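Local atomic coordinates of serine repeat antigen 5 (Plasmodium falciparum, PDB entry 6X42), a protein that belongs to the papain family of cysteine proteases but, as a pseudo-zymogen of the malaria parasite, probably lacks the usual proteolytic activity. Residues F56-H61 / S97-F102; I193-V198 / N244-Y249. All coordinates share one frame; numbering follows the deposited sequence.

Overall arrangement
From the N terminus, helix 53-68 comes first. Interaction 1 (56-61 with 97-102) folds the chain back after a largely irregular connection and sets the start of helix 99-109 against that helix, deep in the protein. The chain then enters the sheet through strands 144-145 and 160-164, passes along helix 172-186 and returns to it in strand 189-193. Interaction 2 (193-198 with 244-249) closes a second loop, rich in strand, by joining the turn after strand 189-193 to the loop after strand 236-243. The two closures follow in series, without nesting or crossing, their centres about 16 Å apart. Helix 53-68 connects them: Phe56 CB packs on Ser245 CB, so the helical and sheet-bearing parts of the papain fold meet there.

Interaction 1: F56-H61 / S97-F102; sequences FASKYH and SSPMEF
Ser58 lays its CB over the centre of the Phe102 ring, 3.5 Å from the centroid and only 12° off the normal, a CH-pi contact with the ring lying almost flat against helix 53-68. Phe102 reaches across because its CG is anti to its own backbone N (chi1 -179°), which carries the ring out from helix 99-109 toward its neighbour. Beyond the serine, the far end of the ring approaches Lys59 obliquely: CZ of Phe102 is 3.7 Å from the backbone N of Lys59 and 4.0 Å from its CB. The lysine chain then leads away to salt bridges with Glu63 and Glu45 and a bond to Ile76 O, so that, of its side chain, the apolar base lies beside the phenyl group.

A small residue suits position 58, since the CA atoms of Ser58 and Pro99 are only 6.0 Å apart. With chi1 at -67°, the Ser58 hydroxyl turns back beside its own backbone N and bonds to Trp54 O one turn earlier, so this buried polar atom is satisfied within its helix. Ser58 OG also touches Pro99, 3.6 Å from its CA and 3.7 Å from its CB. Pro99 fits the first turn of a helix, where its missing N-H costs nothing, and its ring also packs on Tyr192, Val275 and Phe277. Just before it, Ser98 is the N-cap, its OG accepting from Glu101 N (3.1 Å). The whole is a buried helix-helix contact of the papain fold, in which the start of a second helix rests on the long central one.

Interaction 2: I193-V198 / N244-Y249; sequences IKAENV and NSWGPY. With CA (calcium ion), chain B.
Val198 presses its CG2 methyl against the outer end of the Trp246 six-membered ring, 3.6 Å from both CH2 and CZ3 of that indole, at an oblique tilt. Ala195 adds a lighter touch: its carbonyl O lies at the ring edge near the plane, and its CB is 4.4 Å from Trp246 CZ2. A small side chain and a branched one thus fit round a broad indole. Asn244 ND2 lies over one face of Trp246, 3.3 Å above the plane and offset toward the rim. Asn244 OD1 is held twice, by Ser245 N at 2.9 Å and by His219 NE2. Asn244, His219 and Trp246 probably correspond to the asparagine, histidine and shielding tryptophan of papain-like active sites.

The short 3-10 turn 195-197 also serves a calcium ion, bound by Glu196 OE2 at 2.3 Å, Asn197 OD1 at 2.4 Å, a water and Asp214. The segments continue from strands 189-193 and 236-243, both of which pair antiparallel with strand 219-230, while Ser245 also lies against Ser53, near the start of helix 53-68.

Interaction 1: F56-H61 / S97-F102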
# COMPACT_ATOMS: atom_id res chain seq x y z
N PHE A 56 6.72 -3.69 -0.96
CA PHE A 56 5.68 -3.85 -1.98
C PHE A 56 4.55 -2.85 -1.80
O PHE A 56 4.09 -2.23 -2.76
CB PHE A 56 5.17 -5.31 -2.00
CG PHE A 56 6.17 -6.26 -2.64
CD1 PHE A 56 7.12 -6.91 -1.87
CD2 PHE A 56 6.20 -6.43 -4.00
CE1 PHE A 56 8.08 -7.73 -2.46
CE2 PHE A 56 7.15 -7.25 -4.59
CZ PHE A 56 8.10 -7.89 -3.81
N ALA A 57 4.08 -2.67 -0.56
CA ALA A 57 2.96 -1.75 -0.36
C ALA A 57 3.38 -0.30 -0.56
O ALA A 57 2.62 0.52 -1.11
CB ALA A 57 2.38 -1.96 1.04
N SER A 58 4.58 0.05 -0.12
CA SER A 58 5.05 1.42 -0.27
C SER A 58 5.29 1.74 -1.74
O SER A 58 4.93 2.82 -2.22
CB SER A 58 6.33 1.64 0.53
OG SER A 58 6.13 1.56 1.93
N LYS A 59 5.91 0.81 -2.47
CA LYS A 59 6.19 1.08 -3.88
C LYS A 59 4.90 1.12 -4.70
O LYS A 59 4.79 1.90 -5.65
CB LYS A 59 7.21 0.09 -4.45
CG LYS A 59 6.62 -1.20 -4.99
CD LYS A 59 7.70 -2.22 -5.40
CE LYS A 59 7.12 -3.41 -6.10
NZ LYS A 59 6.87 -3.13 -7.54
N TYR A 60 3.92 0.28 -4.34
CA TYR A 60 2.65 0.31 -5.06
C TYR A 60 1.95 1.65 -4.88
O TYR A 60 1.35 2.17 -5.82
CB TYR A 60 1.75 -0.83 -4.61
CG TYR A 60 0.39 -0.83 -5.26
CD1 TYR A 60 0.19 -1.35 -6.54
CD2 TYR A 60 -0.70 -0.25 -4.61
CE1 TYR A 60 -1.07 -1.36 -7.12
CE2 TYR A 60 -1.95 -0.26 -5.18
CZ TYR A 60 -2.14 -0.80 -6.44
OH TYR A 60 -3.43 -0.81 -6.95
N HIS A 61 2.03 2.23 -3.68
CA HIS A 61 1.48 3.56 -3.45
C HIS A 61 2.12 4.59 -4.37
O HIS A 61 1.41 5.43 -4.94
CB HIS A 61 1.62 3.88 -1.96
CG HIS A 61 1.00 5.18 -1.52
ND1 HIS A 61 -0.31 5.51 -1.74
CD2 HIS A 61 1.53 6.20 -0.81
CE1 HIS A 61 -0.55 6.71 -1.22
NE2 HIS A 61 0.54 7.14 -0.62
N SER A 97 10.65 -3.70 7.74
CA SER A 97 10.88 -2.34 8.21
C SER A 97 9.58 -1.54 8.09
O SER A 97 8.52 -2.06 8.48
CB SER A 97 12.05 -1.74 7.47
OG SER A 97 12.33 -0.47 8.02
N SER A 98 9.61 -0.33 7.56
CA SER A 98 8.45 0.56 7.64
C SER A 98 8.40 1.44 6.41
O SER A 98 9.42 1.67 5.74
CB SER A 98 8.55 1.46 8.87
OG SER A 98 9.63 2.36 8.70
N PRO A 99 7.24 2.03 6.12
CA PRO A 99 7.17 3.06 5.07
C PRO A 99 8.06 4.25 5.33
O PRO A 99 8.56 4.85 4.37
CB PRO A 99 5.68 3.45 5.05
CG PRO A 99 5.00 2.23 5.55
CD PRO A 99 5.90 1.66 6.61
N MET A 100 8.28 4.59 6.60
CA MET A 100 9.24 5.63 6.94
C MET A 100 10.62 5.30 6.40
O MET A 100 11.31 6.17 5.84
CB MET A 100 9.24 5.81 8.46
CG MET A 100 7.83 6.00 9.09
SD MET A 100 6.75 4.55 9.43
CE MET A 100 5.14 5.28 9.16
N GLU A 101 11.07 4.06 6.58
CA GLU A 101 12.40 3.74 6.07
C GLU A 101 12.41 3.73 4.55
O GLU A 101 13.41 4.10 3.92
CB GLU A 101 12.97 2.43 6.62
CG GLU A 101 14.42 2.27 6.10
CD GLU A 101 15.18 1.00 6.50
OE1 GLU A 101 14.62 0.08 7.12
OE2 GLU A 101 16.38 0.93 6.17
N PHE A 102 11.32 3.29 3.93
CA PHE A 102 11.21 3.32 2.48
C PHE A 102 11.51 4.72 1.94
O PHE A 102 12.30 4.89 1.00
CB PHE A 102 9.83 2.83 2.07
CG PHE A 102 9.60 2.79 0.60
CD1 PHE A 102 9.81 1.61 -0.12
CD2 PHE A 102 9.11 3.90 -0.07
CE1 PHE A 102 9.59 1.57 -1.48
CE2 PHE A 102 8.88 3.85 -1.42
CZ PHE A 102 9.12 2.68 -2.14

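Interaction 2: I193-V198 / N244-Y249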
# COMPACT_ATOMS: atom_id res chain seq x y z
N ILE A 193 -1.86 -4.30 8.67
CA ILE A 193 -2.68 -5.33 9.28
C ILE A 193 -1.76 -6.31 10.01
O ILE A 193 -0.54 -6.29 9.85
CB ILE A 193 -3.55 -6.08 8.24
CG1 ILE A 193 -2.69 -6.86 7.22
CG2 ILE A 193 -4.45 -5.09 7.51
CD1 ILE A 193 -3.51 -7.81 6.35
N LYS A 194 -2.36 -7.19 10.81
CA LYS A 194 -1.63 -8.32 11.37
C LYS A 194 -1.83 -9.50 10.41
O LYS A 194 -2.96 -9.89 10.13
CB LYS A 194 -2.09 -8.65 12.79
CG LYS A 194 -1.00 -9.39 13.59
CD LYS A 194 -1.34 -9.51 15.06
CE LYS A 194 -0.13 -9.94 15.88
NZ LYS A 194 -0.51 -10.11 17.30
N ALA A 195 -0.71 -10.03 9.89
CA ALA A 195 -0.79 -11.04 8.84
C ALA A 195 -1.62 -12.24 9.27
O ALA A 195 -2.32 -12.85 8.45
CB ALA A 195 0.61 -11.50 8.43
N GLU A 196 -1.53 -12.62 10.55
CA GLU A 196 -2.30 -13.77 11.02
C GLU A 196 -3.77 -13.65 10.64
O GLU A 196 -4.43 -14.67 10.40
CB GLU A 196 -2.16 -13.93 12.54
CG GLU A 196 -2.97 -12.93 13.37
CD GLU A 196 -2.92 -13.15 14.87
OE1 GLU A 196 -1.89 -13.65 15.38
OE2 GLU A 196 -3.89 -12.74 15.56
N ASN A 197 -4.29 -12.43 10.60
CA ASN A 197 -5.72 -12.22 10.46
C ASN A 197 -6.24 -12.62 9.10
O ASN A 197 -7.45 -12.84 8.97
CB ASN A 197 -6.10 -10.78 10.77
CG ASN A 197 -5.94 -10.46 12.24
OD1 ASN A 197 -6.00 -11.37 13.07
ND2 ASN A 197 -5.74 -9.21 12.58
N VAL A 198 -5.37 -12.73 8.09
CA VAL A 198 -5.78 -13.14 6.74
C VAL A 198 -5.36 -14.57 6.42
O VAL A 198 -5.47 -15.00 5.26
CB VAL A 198 -5.31 -12.15 5.66
CG1 VAL A 198 -5.78 -10.74 5.98
CG2 VAL A 198 -3.80 -12.16 5.47
N ASN A 244 -2.91 -7.44 -1.65
CA ASN A 244 -1.83 -8.12 -0.96
C ASN A 244 -0.70 -8.41 -1.95
O ASN A 244 -0.87 -8.24 -3.16
CB ASN A 244 -2.35 -9.40 -0.30
CG ASN A 244 -1.55 -9.85 0.91
OD1 ASN A 244 -0.50 -9.30 1.24
ND2 ASN A 244 -2.06 -10.88 1.57
N SER A 245 0.43 -8.86 -1.42
CA SER A 245 1.64 -9.16 -2.17
C SER A 245 2.06 -10.62 -2.01
O SER A 245 3.25 -10.94 -1.88
CB SER A 245 2.78 -8.21 -1.82
OG SER A 245 2.99 -8.11 -0.43
N TRP A 246 1.07 -11.52 -2.02
CA TRP A 246 1.28 -12.96 -1.90
C TRP A 246 0.95 -13.67 -3.20
O TRP A 246 0.68 -14.88 -3.22
CB TRP A 246 0.49 -13.53 -0.72
CG TRP A 246 0.97 -13.05 0.64
CD1 TRP A 246 2.09 -12.34 0.93
CD2 TRP A 246 0.30 -13.27 1.89
NE1 TRP A 246 2.15 -12.08 2.28
CE2 TRP A 246 1.07 -12.65 2.89
CE3 TRP A 246 -0.89 -13.92 2.25
CZ2 TRP A 246 0.68 -12.64 4.23
CZ3 TRP A 246 -1.25 -13.92 3.58
CH2 TRP A 246 -0.48 -13.29 4.55
N GLY A 247 1.01 -12.94 -4.31
CA GLY A 247 0.78 -13.49 -5.61
C GLY A 247 -0.68 -13.53 -6.00
O GLY A 247 -1.58 -13.31 -5.18
N PRO A 248 -0.94 -13.80 -7.28
CA PRO A 248 -2.30 -13.71 -7.82
C PRO A 248 -3.18 -14.92 -7.55
O PRO A 248 -4.34 -14.92 -7.96
CB PRO A 248 -2.06 -13.53 -9.32
CG PRO A 248 -0.77 -14.29 -9.56
CD PRO A 248 0.07 -14.00 -8.34
N TYR A 249 -2.69 -15.93 -6.86
CA TYR A 249 -3.50 -17.09 -6.47
C TYR A 249 -3.92 -17.05 -5.01
O TYR A 249 -4.66 -17.93 -4.56
CB TYR A 249 -2.78 -18.40 -6.86
CG TYR A 249 -2.40 -18.36 -8.32
CD1 TYR A 249 -3.34 -18.54 -9.31
CD2 TYR A 249 -1.09 -18.11 -8.70
CE1 TYR A 249 -2.97 -18.48 -10.67
CE2 TYR A 249 -0.72 -18.04 -10.01
CZ TYR A 249 -1.66 -18.21 -10.99
OH TYR A 249 -1.25 -18.15 -12.30
CA CA B . -5.97 -11.72 15.42
O HOH W 1 -8.23 -10.87 15.14